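Local coordinates for uncharacterized protein (Treponema denticola ATCC 35404, PDB 6R9N) that probably senses iron(II) and oxygen for bacterial chemotaxis through a di-iron centre that stabilises an iron-peroxy species, at residues Ile6-Val10 / Lys18-Leu22; Val33-Tyr38 / Ala222-Ile228; Phe77-Asp82 / His148-Gly154; Ser103-Val107 / Met121-Asp126. All coordinates share one frame; numbering follows the deposited sequence.

Interaction 1: residues Ile6-Val10 / Lys18-Leu22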
loop_
_atom_site.group_PDB
_atom_site.type_symbol
_atom_site.label_atom_id
_atom_site.label_comp_id
_atom_site.label_asym_id
_atom_site.label_seq_id
_atom_site.Cartn_x
_atom_site.Cartn_y
_atom_site.Cartn_z
ATOM N N ILE A 6 -12.069 -12.679 -18.542
ATOM C CA ILE A 6 -12.492 -11.807 -19.636
ATOM C C ILE A 6 -13.985 -11.479 -19.523
ATOM O O ILE A 6 -14.368 -10.313 -19.615
ATOM C CB ILE A 6 -12.153 -12.428 -21.027
ATOM C CG1 ILE A 6 -10.634 -12.550 -21.218
ATOM C CG2 ILE A 6 -12.769 -11.600 -22.160
ATOM C CD1 ILE A 6 -10.209 -13.490 -22.346
ATOM N N ASP A 7 -14.815 -12.500 -19.301
ATOM C CA ASP A 7 -16.267 -12.380 -19.388
ATOM C C ASP A 7 -16.902 -12.139 -18.019
ATOM O O ASP A 7 -16.329 -12.457 -16.972
ATOM C CB ASP A 7 -16.878 -13.634 -20.029
ATOM C CG ASP A 7 -16.208 -14.001 -21.345
ATOM O OD1 ASP A 7 -16.076 -15.213 -21.632
ATOM O OD2 ASP A 7 -15.808 -13.075 -22.084
ATOM N N GLY A 8 -18.115 -11.595 -18.043
ATOM C CA GLY A 8 -18.800 -11.161 -16.837
ATOM C C GLY A 8 -19.814 -12.187 -16.364
ATOM O O GLY A 8 -20.578 -12.724 -17.157
ATOM N N VAL A 9 -19.850 -12.402 -15.050
ATOM C CA VAL A 9 -20.653 -13.446 -14.425
ATOM C C VAL A 9 -21.528 -12.786 -13.374
ATOM O O VAL A 9 -21.016 -12.234 -12.389
ATOM C CB VAL A 9 -19.772 -14.520 -13.770
ATOM C CG1 VAL A 9 -20.623 -15.454 -12.912
ATOM C CG2 VAL A 9 -18.953 -15.283 -14.826
ATOM N N VAL A 10 -22.840 -12.897 -13.544
ATOM C CA VAL A 10 -23.790 -12.274 -12.627
ATOM C C VAL A 10 -23.912 -13.128 -11.380
ATOM O O VAL A 10 -24.253 -14.312 -11.462
ATOM C CB VAL A 10 -25.157 -12.082 -13.294
ATOM C CG1 VAL A 10 -26.173 -11.546 -12.287
ATOM C CG2 VAL A 10 -25.019 -11.136 -14.480
ATOM N N LYS A 18 -28.098 -5.457 -10.012
ATOM C CA LYS A 18 -27.244 -6.603 -10.289
ATOM C C LYS A 18 -25.890 -6.418 -9.624
ATOM O O LYS A 18 -25.371 -5.301 -9.538
ATOM C CB LYS A 18 -27.003 -6.807 -11.790
ATOM C CG LYS A 18 -28.203 -7.251 -12.611
ATOM C CD LYS A 18 -27.762 -7.533 -14.038
ATOM C CE LYS A 18 -28.953 -7.659 -14.993
ATOM N NZ LYS A 18 -28.599 -7.171 -16.355
ATOM N N PHE A 19 -25.311 -7.537 -9.194
ATOM C CA PHE A 19 -23.931 -7.613 -8.726
ATOM C C PHE A 19 -23.211 -8.603 -9.638
ATOM O O PHE A 19 -23.637 -9.757 -9.752
ATOM C CB PHE A 19 -23.868 -8.059 -7.255
ATOM C CG PHE A 19 -22.534 -7.821 -6.584
ATOM C CD1 PHE A 19 -21.369 -8.388 -7.079
ATOM C CD2 PHE A 19 -22.451 -7.039 -5.436
ATOM C CE1 PHE A 19 -20.146 -8.162 -6.453
ATOM C CE2 PHE A 19 -21.248 -6.817 -4.801
ATOM C CZ PHE A 19 -20.094 -7.374 -5.299
ATOM N N ILE A 20 -22.126 -8.151 -10.275
ATOM C CA ILE A 20 -21.472 -8.851 -11.377
ATOM C C ILE A 20 -19.979 -8.989 -11.084
ATOM O O ILE A 20 -19.309 -8.000 -10.757
ATOM C CB ILE A 20 -21.666 -8.110 -12.716
ATOM C CG1 ILE A 20 -23.151 -7.965 -13.061
ATOM C CG2 ILE A 20 -20.863 -8.798 -13.851
ATOM C CD1 ILE A 20 -23.452 -6.719 -13.870
ATOM N N TRP A 21 -19.452 -10.197 -11.271
ATOM C CA TRP A 21 -18.014 -10.433 -11.320
ATOM C C TRP A 21 -17.494 -10.228 -12.746
ATOM O O TRP A 21 -17.992 -10.857 -13.692
ATOM C CB TRP A 21 -17.696 -11.842 -10.822
ATOM C CG TRP A 21 -16.291 -12.234 -11.079
ATOM C CD1 TRP A 21 -15.183 -11.446 -10.960
ATOM C CD2 TRP A 21 -15.828 -13.515 -11.527
ATOM N NE1 TRP A 21 -14.055 -12.165 -11.295
ATOM C CE2 TRP A 21 -14.426 -13.436 -11.645
ATOM C CE3 TRP A 21 -16.464 -14.724 -11.827
ATOM C CZ2 TRP A 21 -13.647 -14.522 -12.058
ATOM C CZ3 TRP A 21 -15.687 -15.803 -12.228
ATOM C CH2 TRP A 21 -14.295 -15.690 -12.345
ATOM N N LEU A 22 -16.506 -9.339 -12.883
ATOM C CA LEU A 22 -15.888 -8.881 -14.136
ATOM C C LEU A 22 -16.841 -8.009 -14.936
ATOM O O LEU A 22 -16.838 -6.786 -14.782
ATOM C CB LEU A 22 -15.384 -10.058 -14.991
ATOM C CG LEU A 22 -14.319 -10.876 -14.270
ATOM C CD1 LEU A 22 -13.686 -11.896 -15.192
ATOM C CD2 LEU A 22 -13.245 -9.972 -13.628
#
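W21 O takes the V9 N-H at 2.8 Å and a CA-H···O contact from G8 CA at 3.3 Å, both from the neighbouring segment. The return bond runs from W21 N to V9 O, also 2.8 Å but a little less straight. Together they make V9 and W21 a hydrogen-bonded antiparallel pair in the hairpin of strands 9-13 and 17-21, and V10 with I20 the non-hydrogen-bonded pair next to it. V9 and W21 point their side chains the same way from one face. The V9 chi1 of 170° sets CG2 beside the backbone N, where it joins CB against the indole, CB 3.8 Å from W21 CE3. On the other face V10 CG2 lies 3.9 Å from I20 CG1, and F67 packs on both residues. Beyond the strand, D7 O rests against L22 CD1 at 3.2 Å, with L22 CB beside it, though D7 itself is poorly ordered. F19 continues the ladder with backbone bonds to L11 and Y12. The polar part of the contact between segments 6-10 and 18-22 is thus main-chain pairing, with apolar side-chain contacts on both faces of 9-13, the outermost strand of its sheet within this chain.

Interaction 2: residues Val33-Tyr38 / Ala222-Ile228; sequences VQTMQY and APQHGAI. With FE (Fe (III) ion), chain C.
Three hydrogen bonds tie Q34, M36 and Y38 to H225, Q224 and P223. H225 ND1 gives its proton to Q34 O at 2.9 Å, nearly straight (167°) and with the oxygen in the imidazole plane, which fixes the ring's rotation. M36 N donates to Q224 O at 2.8 Å. The phenol Y38 OH donates to P223 O, 2.8 Å away at the ring edge. Within its own segment T35 turns OG1 to Q37 OE1 (chi1 59°) in a further hydrogen bond. Two of these residues also bind iron: H225 NE2 at 2.2 Å and Q224 OE1, on the same ion, at 2.3 Å. D84 and D167 also coordinate this iron. Van der Waals contacts fill in between: T35 CG2 lies 3.7 Å from Q224 NE2 and close to H225 CE1, and M36, bent at chi2 and chi3, brings CE to 3.3 Å from G226 O. The apolar contacts are A222 CB, 3.6 Å from Y38 CZ, and M36 CE near I228 CD1. The contact lies where strand 38-42 begins and strand 220-222 ends: the rings of W21 and F164 meet Y38, helix 83-86 touches T35 and Q224, and V33 packs on F109 of the second subunit.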
loop_
_atom_site.group_PDB
_atom_site.type_symbol
_atom_site.label_atom_id
_atom_site.label_comp_id
_atom_site.label_asym_id
_atom_site.label_seq_id
_atom_site.Cartn_x
_atom_site.Cartn_y
_atom_site.Cartn_z
ATOM N N VAL A 33 0.008 -12.197 -9.321
ATOM C CA VAL A 33 -1.262 -12.681 -8.786
ATOM C C VAL A 33 -2.403 -12.094 -9.609
ATOM O O VAL A 33 -2.346 -10.918 -9.983
ATOM C CB VAL A 33 -1.352 -12.289 -7.299
ATOM C CG1 VAL A 33 -2.489 -13.045 -6.602
ATOM C CG2 VAL A 33 -0.003 -12.534 -6.607
ATOM N N GLN A 34 -3.454 -12.876 -9.908
ATOM C CA GLN A 34 -4.435 -12.163 -10.718
ATOM C C GLN A 34 -5.411 -11.494 -9.752
ATOM O O GLN A 34 -5.424 -11.751 -8.539
ATOM C CB GLN A 34 -5.387 -12.980 -11.629
ATOM C CG GLN A 34 -5.113 -13.189 -13.120
ATOM C CD GLN A 34 -5.679 -14.570 -13.556
ATOM O OE1 GLN A 34 -6.368 -15.234 -12.753
ATOM N NE2 GLN A 34 -5.258 -15.060 -14.721
ATOM N N THR A 35 -6.266 -10.651 -10.323
ATOM C CA THR A 35 -7.123 -9.763 -9.566
ATOM C C THR A 35 -8.565 -9.971 -10.013
ATOM O O THR A 35 -8.823 -10.399 -11.142
ATOM C CB THR A 35 -6.699 -8.299 -9.758
ATOM O OG1 THR A 35 -6.771 -7.983 -11.157
ATOM C CG2 THR A 35 -5.277 -8.078 -9.272
ATOM N N MET A 36 -9.502 -9.713 -9.101
ATOM C CA MET A 36 -10.932 -9.828 -9.385
ATOM C C MET A 36 -11.551 -8.439 -9.405
ATOM O O MET A 36 -11.342 -7.661 -8.472
ATOM C CB MET A 36 -11.642 -10.698 -8.346
ATOM C CG MET A 36 -10.986 -12.070 -8.121
ATOM S SD MET A 36 -11.679 -13.264 -9.263
ATOM C CE MET A 36 -13.241 -13.595 -8.431
ATOM N N GLN A 37 -12.311 -8.130 -10.458
ATOM C CA GLN A 37 -13.002 -6.853 -10.610
ATOM C C GLN A 37 -14.501 -7.075 -10.529
ATOM O O GLN A 37 -15.015 -8.073 -11.040
ATOM C CB GLN A 37 -12.680 -6.183 -11.950
ATOM C CG GLN A 37 -11.294 -5.608 -12.059
ATOM C CD GLN A 37 -10.278 -6.698 -12.285
ATOM O OE1 GLN A 37 -9.269 -6.789 -11.574
ATOM N NE2 GLN A 37 -10.552 -7.562 -13.259
ATOM N N TYR A 38 -15.206 -6.137 -9.903
ATOM C CA TYR A 38 -16.640 -6.287 -9.717
ATOM C C TYR A 38 -17.390 -5.056 -10.207
ATOM O O TYR A 38 -16.847 -3.951 -10.274
ATOM C CB TYR A 38 -16.976 -6.575 -8.258
ATOM C CG TYR A 38 -16.334 -7.846 -7.745
ATOM C CD1 TYR A 38 -16.956 -9.090 -7.904
ATOM C CD2 TYR A 38 -15.098 -7.805 -7.100
ATOM C CE1 TYR A 38 -16.365 -10.250 -7.424
ATOM C CE2 TYR A 38 -14.503 -8.955 -6.616
ATOM C CZ TYR A 38 -15.132 -10.165 -6.775
ATOM O OH TYR A 38 -14.512 -11.284 -6.276
ATOM N N ALA A 222 -16.659 -11.764 -1.433
ATOM C CA ALA A 222 -16.003 -11.729 -2.736
ATOM C C ALA A 222 -14.705 -10.948 -2.632
ATOM O O ALA A 222 -14.737 -9.711 -2.571
ATOM C CB ALA A 222 -16.917 -11.102 -3.789
ATOM N N PRO A 223 -13.556 -11.608 -2.639
ATOM C CA PRO A 223 -12.286 -10.914 -2.441
ATOM C C PRO A 223 -11.725 -10.344 -3.740
ATOM O O PRO A 223 -12.197 -10.623 -4.845
ATOM C CB PRO A 223 -11.374 -12.023 -1.882
ATOM C CG PRO A 223 -11.892 -13.287 -2.541
ATOM C CD PRO A 223 -13.391 -13.069 -2.790
ATOM N N GLN A 224 -10.693 -9.526 -3.575
ATOM C CA GLN A 224 -9.998 -8.919 -4.695
ATOM C C GLN A 224 -9.082 -9.908 -5.416
ATOM O O GLN A 224 -8.589 -9.588 -6.502
ATOM C CB GLN A 224 -9.216 -7.697 -4.178
ATOM C CG GLN A 224 -8.830 -6.675 -5.218
ATOM C CD GLN A 224 -7.341 -6.422 -5.215
ATOM O OE1 GLN A 224 -6.708 -6.350 -4.146
ATOM N NE2 GLN A 224 -6.761 -6.280 -6.412
ATOM N N HIS A 225 -8.844 -11.093 -4.841
ATOM C CA HIS A 225 -8.085 -12.164 -5.489
ATOM C C HIS A 225 -8.717 -13.511 -5.166
ATOM O O HIS A 225 -8.974 -13.810 -3.997
ATOM C CB HIS A 225 -6.613 -12.210 -5.031
ATOM C CG HIS A 225 -5.941 -10.874 -4.963
ATOM N ND1 HIS A 225 -5.302 -10.308 -6.047
ATOM C CD2 HIS A 225 -5.775 -10.007 -3.933
ATOM C CE1 HIS A 225 -4.785 -9.147 -5.693
ATOM N NE2 HIS A 225 -5.069 -8.935 -4.420
ATOM N N GLY A 226 -8.951 -14.328 -6.192
ATOM C CA GLY A 226 -9.362 -15.702 -5.978
ATOM C C GLY A 226 -10.857 -15.861 -5.864
ATOM O O GLY A 226 -11.632 -14.903 -5.927
ATOM N N ALA A 227 -11.263 -17.112 -5.658
ATOM C CA ALA A 227 -12.666 -17.478 -5.756
ATOM C C ALA A 227 -13.469 -16.924 -4.581
ATOM O O ALA A 227 -12.930 -16.562 -3.529
ATOM C CB ALA A 227 -12.825 -18.996 -5.835
ATOM N N ILE A 228 -14.782 -16.892 -4.779
ATOM C CA ILE A 228 -15.755 -16.247 -3.897
ATOM C C ILE A 228 -16.275 -17.257 -2.882
ATOM O O ILE A 228 -16.523 -18.419 -3.220
ATOM C CB ILE A 228 -16.910 -15.655 -4.740
ATOM C CG1 ILE A 228 -16.403 -14.493 -5.597
ATOM C CG2 ILE A 228 -18.098 -15.224 -3.848
ATOM C CD1 ILE A 228 -17.105 -14.338 -6.927
HETATM FE FE FE C . -4.586 -6.984 -3.474
HETATM O O HOH W 1 -9.055 -5.586 -8.839
#

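Interaction 3: residues Phe77-Asp82 / His148-Gly154; sequences FFSHQD and HSPGQFG. With FE (Fe (III) ion), chain D; O (oxygen atom), chain F; PER (peroxide ion), chain E.
H80, D82 and H148 converge on one iron of the di-iron site of this metallo-beta-lactamase-like fold, the first two belonging to an H80-x-D82-x-D84 metal-binding run. H148 NE2 binds at 2.2 Å and D82 OD2 at 2.0 Å, the two side chains arriving from opposite directions with carboxylate and ring planes only 25° apart. The H80 NE2 bond to the metal is longer, 2.4 Å, and the H80 ring stands at 87° to that of H148. The bound oxygen atom, 2.1 Å from the same iron, peroxide O2 and D167 OD2 complete the coordination. Around this shell, the N-H of H80 at ND1 is used on S79 OG, 2.8 Å away and in the ring plane, so the imidazole is held on both nitrogens. S79 OG is in turn bonded to D50. Alongside H80 runs the extended chain of Q152, whose NE2 is held by M147 O and whose OE1 accepts from D167 N, another iron ligand's backbone. S149 presents OG to Q81 OE1 at 2.7 Å, with its CB near H80 CD2. The other end of that amide, Q81 NE2, meets D82 OD1 of the second subunit, and the D82 OD1 here receives the reciprocal bond, tying the iron ligand D82 of each subunit to Q81 of the other. Farther from the iron, segments 77-82 and 148-154 are joined by a backbone bond: F153 N donates to S79 O at 2.9 Å. Last comes F77, whose ring points its edge at F153, CZ 3.3 Å from F153 O.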
loop_
_atom_site.group_PDB
_atom_site.type_symbol
_atom_site.label_atom_id
_atom_site.label_comp_id
_atom_site.label_asym_id
_atom_site.label_seq_id
_atom_site.Cartn_x
_atom_site.Cartn_y
_atom_site.Cartn_z
ATOM N N PHE A 77 -14.984 2.470 -6.552
ATOM C CA PHE A 77 -14.602 2.193 -5.178
ATOM C C PHE A 77 -13.216 1.570 -5.171
ATOM O O PHE A 77 -12.969 0.608 -5.902
ATOM C CB PHE A 77 -15.614 1.263 -4.525
ATOM C CG PHE A 77 -15.232 0.808 -3.141
ATOM C CD1 PHE A 77 -15.623 1.542 -2.024
ATOM C CD2 PHE A 77 -14.512 -0.370 -2.955
ATOM C CE1 PHE A 77 -15.304 1.119 -0.758
ATOM C CE2 PHE A 77 -14.181 -0.801 -1.689
ATOM C CZ PHE A 77 -14.570 -0.059 -0.586
ATOM N N PHE A 78 -12.316 2.131 -4.367
ATOM C CA PHE A 78 -10.966 1.609 -4.169
ATOM C C PHE A 78 -10.879 1.102 -2.735
ATOM O O PHE A 78 -10.957 1.903 -1.789
ATOM C CB PHE A 78 -9.900 2.692 -4.379
ATOM C CG PHE A 78 -9.680 3.097 -5.803
ATOM C CD1 PHE A 78 -10.343 2.491 -6.840
ATOM C CD2 PHE A 78 -8.771 4.087 -6.103
ATOM C CE1 PHE A 78 -10.117 2.874 -8.149
ATOM C CE2 PHE A 78 -8.538 4.474 -7.415
ATOM C CZ PHE A 78 -9.221 3.864 -8.436
ATOM N N SER A 79 -10.677 -0.209 -2.565
ATOM C CA SER A 79 -10.570 -0.741 -1.209
ATOM C C SER A 79 -9.380 -0.123 -0.471
ATOM O O SER A 79 -9.462 0.143 0.736
ATOM C CB SER A 79 -10.465 -2.272 -1.234
ATOM O OG SER A 79 -9.296 -2.709 -1.906
ATOM N N HIS A 80 -8.276 0.131 -1.170
ATOM C CA HIS A 80 -7.100 0.772 -0.551
ATOM C C HIS A 80 -6.173 1.263 -1.667
ATOM O O HIS A 80 -6.594 1.387 -2.822
ATOM C CB HIS A 80 -6.404 -0.182 0.440
ATOM C CG HIS A 80 -5.896 -1.451 -0.179
ATOM N ND1 HIS A 80 -6.718 -2.353 -0.827
ATOM C CD2 HIS A 80 -4.646 -1.978 -0.230
ATOM C CE1 HIS A 80 -5.995 -3.380 -1.247
ATOM N NE2 HIS A 80 -4.736 -3.173 -0.905
ATOM N N GLN A 81 -4.906 1.509 -1.329
ATOM C CA GLN A 81 -3.990 2.285 -2.165
ATOM C C GLN A 81 -3.137 1.449 -3.109
ATOM O O GLN A 81 -2.441 2.025 -3.954
ATOM C CB GLN A 81 -3.055 3.127 -1.273
ATOM C CG GLN A 81 -1.790 2.376 -0.764
ATOM C CD GLN A 81 -2.073 1.467 0.430
ATOM O OE1 GLN A 81 -3.242 1.201 0.766
ATOM N NE2 GLN A 81 -0.998 0.978 1.082
ATOM N N ASP A 82 -3.178 0.121 -3.006
ATOM C CA ASP A 82 -2.202 -0.718 -3.690
ATOM C C ASP A 82 -2.306 -0.615 -5.214
ATOM O O ASP A 82 -3.379 -0.357 -5.762
ATOM C CB ASP A 82 -2.383 -2.174 -3.277
ATOM C CG ASP A 82 -1.755 -2.467 -1.964
ATOM O OD1 ASP A 82 -1.211 -1.523 -1.344
ATOM O OD2 ASP A 82 -1.794 -3.637 -1.553
ATOM N N HIS A 148 -4.513 -5.554 4.797
ATOM C CA HIS A 148 -3.273 -5.101 5.442
ATOM C C HIS A 148 -3.142 -3.587 5.577
ATOM O O HIS A 148 -2.441 -3.088 6.466
ATOM C CB HIS A 148 -2.075 -5.584 4.626
ATOM C CG HIS A 148 -2.117 -5.144 3.192
ATOM N ND1 HIS A 148 -1.511 -3.990 2.741
ATOM C CD2 HIS A 148 -2.723 -5.691 2.114
ATOM C CE1 HIS A 148 -1.718 -3.862 1.445
ATOM N NE2 HIS A 148 -2.459 -4.879 1.040
ATOM N N SER A 149 -3.801 -2.849 4.693
ATOM C CA SER A 149 -3.479 -1.421 4.604
ATOM C C SER A 149 -4.115 -0.654 5.765
ATOM O O SER A 149 -5.238 -0.979 6.179
ATOM C CB SER A 149 -3.989 -0.847 3.271
ATOM O OG SER A 149 -4.072 0.569 3.299
ATOM N N PRO A 150 -3.432 0.382 6.281
ATOM C CA PRO A 150 -3.989 1.142 7.414
ATOM C C PRO A 150 -5.282 1.869 7.083
ATOM O O PRO A 150 -6.028 2.212 8.009
ATOM C CB PRO A 150 -2.876 2.142 7.772
ATOM C CG PRO A 150 -2.023 2.244 6.546
ATOM C CD PRO A 150 -2.116 0.899 5.851
ATOM N N GLY A 151 -5.539 2.159 5.807
ATOM C CA GLY A 151 -6.818 2.689 5.357
ATOM C C GLY A 151 -7.414 1.816 4.263
ATOM O O GLY A 151 -7.120 2.007 3.079
ATOM N N GLN A 152 -8.225 0.831 4.647
ATOM C CA GLN A 152 -8.859 -0.091 3.715
ATOM C C GLN A 152 -10.326 -0.234 4.080
ATOM O O GLN A 152 -10.658 -0.315 5.268
ATOM C CB GLN A 152 -8.202 -1.496 3.733
ATOM C CG GLN A 152 -8.940 -2.530 2.834
ATOM C CD GLN A 152 -8.333 -3.958 2.828
ATOM O OE1 GLN A 152 -8.048 -4.523 1.760
ATOM N NE2 GLN A 152 -8.192 -4.556 4.003
ATOM N N PHE A 153 -11.195 -0.303 3.060
ATOM C CA PHE A 153 -12.604 -0.611 3.266
ATOM C C PHE A 153 -13.048 -1.747 2.357
ATOM O O PHE A 153 -12.562 -1.908 1.232
ATOM C CB PHE A 153 -13.513 0.623 3.021
ATOM C CG PHE A 153 -13.302 1.714 4.008
ATOM C CD1 PHE A 153 -14.038 1.751 5.186
ATOM C CD2 PHE A 153 -12.338 2.689 3.789
ATOM C CE1 PHE A 153 -13.834 2.752 6.115
ATOM C CE2 PHE A 153 -12.121 3.690 4.725
ATOM C CZ PHE A 153 -12.863 3.715 5.887
ATOM N N GLY A 154 -13.981 -2.531 2.857
ATOM C CA GLY A 154 -14.803 -3.362 2.009
ATOM C C GLY A 154 -16.077 -2.632 1.643
ATOM O O GLY A 154 -16.344 -1.545 2.145
HETATM FE FE FE D . -3.192 -4.994 -1.024
HETATM O O O F . -3.986 -5.063 -2.950
HETATM O O1 PER E . -2.716 -7.737 -2.379
HETATM O O2 PER E . -1.933 -6.874 -1.441
#

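Interaction 4: residues Ser103-Val107 / Met121-Asp126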
loop_
_atom_site.group_PDB
_atom_site.type_symbol
_atom_site.label_atom_id
_atom_site.label_comp_id
_atom_site.label_asym_id
_atom_site.label_seq_id
_atom_site.Cartn_x
_atom_site.Cartn_y
_atom_site.Cartn_z
ATOM N N SER A 103 -10.302 5.603 1.181
ATOM C CA SER A 103 -9.982 6.093 2.515
ATOM C C SER A 103 -9.368 7.483 2.475
ATOM O O SER A 103 -8.512 7.780 1.639
ATOM C CB SER A 103 -9.011 5.142 3.208
ATOM O OG SER A 103 -8.658 5.682 4.471
ATOM N N SER A 104 -9.802 8.333 3.406
ATOM C CA SER A 104 -9.173 9.642 3.557
ATOM C C SER A 104 -7.666 9.539 3.813
ATOM O O SER A 104 -6.947 10.505 3.560
ATOM C CB SER A 104 -9.858 10.433 4.671
ATOM O OG SER A 104 -9.600 9.851 5.929
ATOM N N LEU A 105 -7.164 8.380 4.259
ATOM C CA LEU A 105 -5.717 8.217 4.439
ATOM C C LEU A 105 -4.948 8.404 3.139
ATOM O O LEU A 105 -3.763 8.759 3.174
ATOM C CB LEU A 105 -5.383 6.836 5.012
ATOM C CG LEU A 105 -5.298 6.648 6.520
ATOM C CD1 LEU A 105 -6.652 6.881 7.127
ATOM C CD2 LEU A 105 -4.775 5.252 6.875
ATOM N N TRP A 106 -5.581 8.150 1.991
ATOM C CA TRP A 106 -4.867 8.086 0.720
ATOM C C TRP A 106 -5.197 9.214 -0.245
ATOM O O TRP A 106 -4.452 9.412 -1.213
ATOM C CB TRP A 106 -5.160 6.742 0.020
ATOM C CG TRP A 106 -4.912 5.566 0.915
ATOM C CD1 TRP A 106 -5.813 4.601 1.294
ATOM C CD2 TRP A 106 -3.690 5.254 1.582
ATOM N NE1 TRP A 106 -5.212 3.702 2.151
ATOM C CE2 TRP A 106 -3.909 4.080 2.340
ATOM C CE3 TRP A 106 -2.422 5.851 1.616
ATOM C CZ2 TRP A 106 -2.905 3.498 3.119
ATOM C CZ3 TRP A 106 -1.441 5.275 2.393
ATOM C CH2 TRP A 106 -1.688 4.115 3.140
ATOM N N VAL A 107 -6.292 9.942 -0.015
ATOM C CA VAL A 107 -6.701 10.994 -0.944
ATOM C C VAL A 107 -5.574 11.986 -1.189
ATOM O O VAL A 107 -5.293 12.366 -2.339
ATOM C CB VAL A 107 -7.963 11.703 -0.433
ATOM C CG1 VAL A 107 -8.216 12.934 -1.258
ATOM C CG2 VAL A 107 -9.147 10.784 -0.507
ATOM N N MET A 121 -12.536 12.918 -5.838
ATOM C CA MET A 121 -12.329 12.076 -4.659
ATOM C C MET A 121 -13.421 12.242 -3.611
ATOM O O MET A 121 -13.769 13.367 -3.246
ATOM C CB MET A 121 -10.980 12.397 -4.018
ATOM C CG MET A 121 -9.847 12.386 -5.009
ATOM S SD MET A 121 -9.709 10.743 -5.713
ATOM C CE MET A 121 -8.589 10.012 -4.513
ATOM N N VAL A 122 -13.962 11.122 -3.142
ATOM C CA VAL A 122 -14.795 11.084 -1.946
ATOM C C VAL A 122 -14.000 10.378 -0.847
ATOM O O VAL A 122 -13.861 9.146 -0.879
ATOM C CB VAL A 122 -16.130 10.375 -2.198
ATOM C CG1 VAL A 122 -16.956 10.409 -0.910
ATOM C CG2 VAL A 122 -16.875 11.015 -3.398
ATOM N N PRO A 123 -13.506 11.095 0.168
ATOM C CA PRO A 123 -12.713 10.437 1.219
ATOM C C PRO A 123 -13.629 9.700 2.182
ATOM O O PRO A 123 -14.603 10.259 2.684
ATOM C CB PRO A 123 -11.993 11.604 1.913
ATOM C CG PRO A 123 -12.287 12.841 1.051
ATOM C CD PRO A 123 -13.587 12.552 0.369
ATOM N N ILE A 124 -13.327 8.436 2.442
ATOM C CA ILE A 124 -14.094 7.638 3.393
ATOM C C ILE A 124 -13.486 7.858 4.774
ATOM O O ILE A 124 -12.279 7.641 4.945
ATOM C CB ILE A 124 -14.097 6.149 3.026
ATOM C CG1 ILE A 124 -14.500 5.949 1.557
ATOM C CG2 ILE A 124 -15.070 5.414 3.930
ATOM C CD1 ILE A 124 -14.358 4.509 1.093
ATOM N N PRO A 125 -14.257 8.306 5.760
ATOM C CA PRO A 125 -13.711 8.442 7.112
ATOM C C PRO A 125 -13.535 7.071 7.731
ATOM O O PRO A 125 -14.125 6.085 7.290
ATOM C CB PRO A 125 -14.771 9.268 7.850
ATOM C CG PRO A 125 -16.058 8.919 7.138
ATOM C CD PRO A 125 -15.699 8.621 5.695
ATOM N N ASP A 126 -12.741 7.025 8.800
ATOM C CA ASP A 126 -12.261 5.742 9.312
ATOM C C ASP A 126 -13.384 4.749 9.630
ATOM O O ASP A 126 -13.192 3.541 9.461
ATOM C CB ASP A 126 -11.392 5.975 10.551
ATOM C CG ASP A 126 -9.978 6.382 10.186
ATOM O OD1 ASP A 126 -9.598 6.231 8.997
ATOM O OD2 ASP A 126 -9.246 6.857 11.074
HETATM O O HOH W 2 -10.434 6.174 6.289
#
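V107 lays its two methyls over different residues of strand 121-124: CG1 lies 3.9 Å from M121 CB, and CG2 meets P123 CB at 3.8 Å. M121 slides past it in the opposite direction, and the bends at chi2 and chi3 fold its CE back toward V107 CG2. P123 CB also receives S104 CB at 3.7 Å, so the proline is touched by S104 and V107, three residues apart in the short helix 104-107. This is the edge of the seven-stranded mixed sheet, where strand 99-103 runs parallel to the outermost strand 121-124 and turns straight into the helix. The last bond of the pairing goes from S104 N to I124 O, 3.0 Å and nearly straight (170°). S103 is the N-cap: with OG anti to the backbone N (chi1 177°), it accepts from L105 N at 3.1 Å. The same hydroxyl donates to a water at 2.6 Å. That water donates hydrogen bonds to I124 O, 2.7 Å away, and to D126 OD1, at 2.8 Å, bridging the helix start to the turn after the strand. D126 also holds R198 of the second subunit in a salt bridge through OD2, while the L105 side chain crosses that of D126 at about a right angle, CD1 near OD1.

Interactions 1 and 4 involve the two outermost strands of the same seven-stranded sheet, their centres 27 Å apart, and interactions 2 and 3 lie around the di-iron centre. Interaction 1 passes to interaction 2 where L22 N lies 2.7 Å from Q37 O, probably a hydrogen bond. Beside it W21 NE1 packs at 3.3 Å on M36 CE. Interactions 2 and 3 supply ligands to different irons, with the bound oxygen atom touching ligands of both; beside it Q224 OE1 lies 4.2 Å from H80 CE1. Interaction 4 backs interaction 3: G151 O probably accepts from W106 NE1 at 2.7 Å. That same tryptophan ring meets H148 of the second subunit, so the short helix 104-107 reaches the dimer interface beside the other subunit's iron ligand.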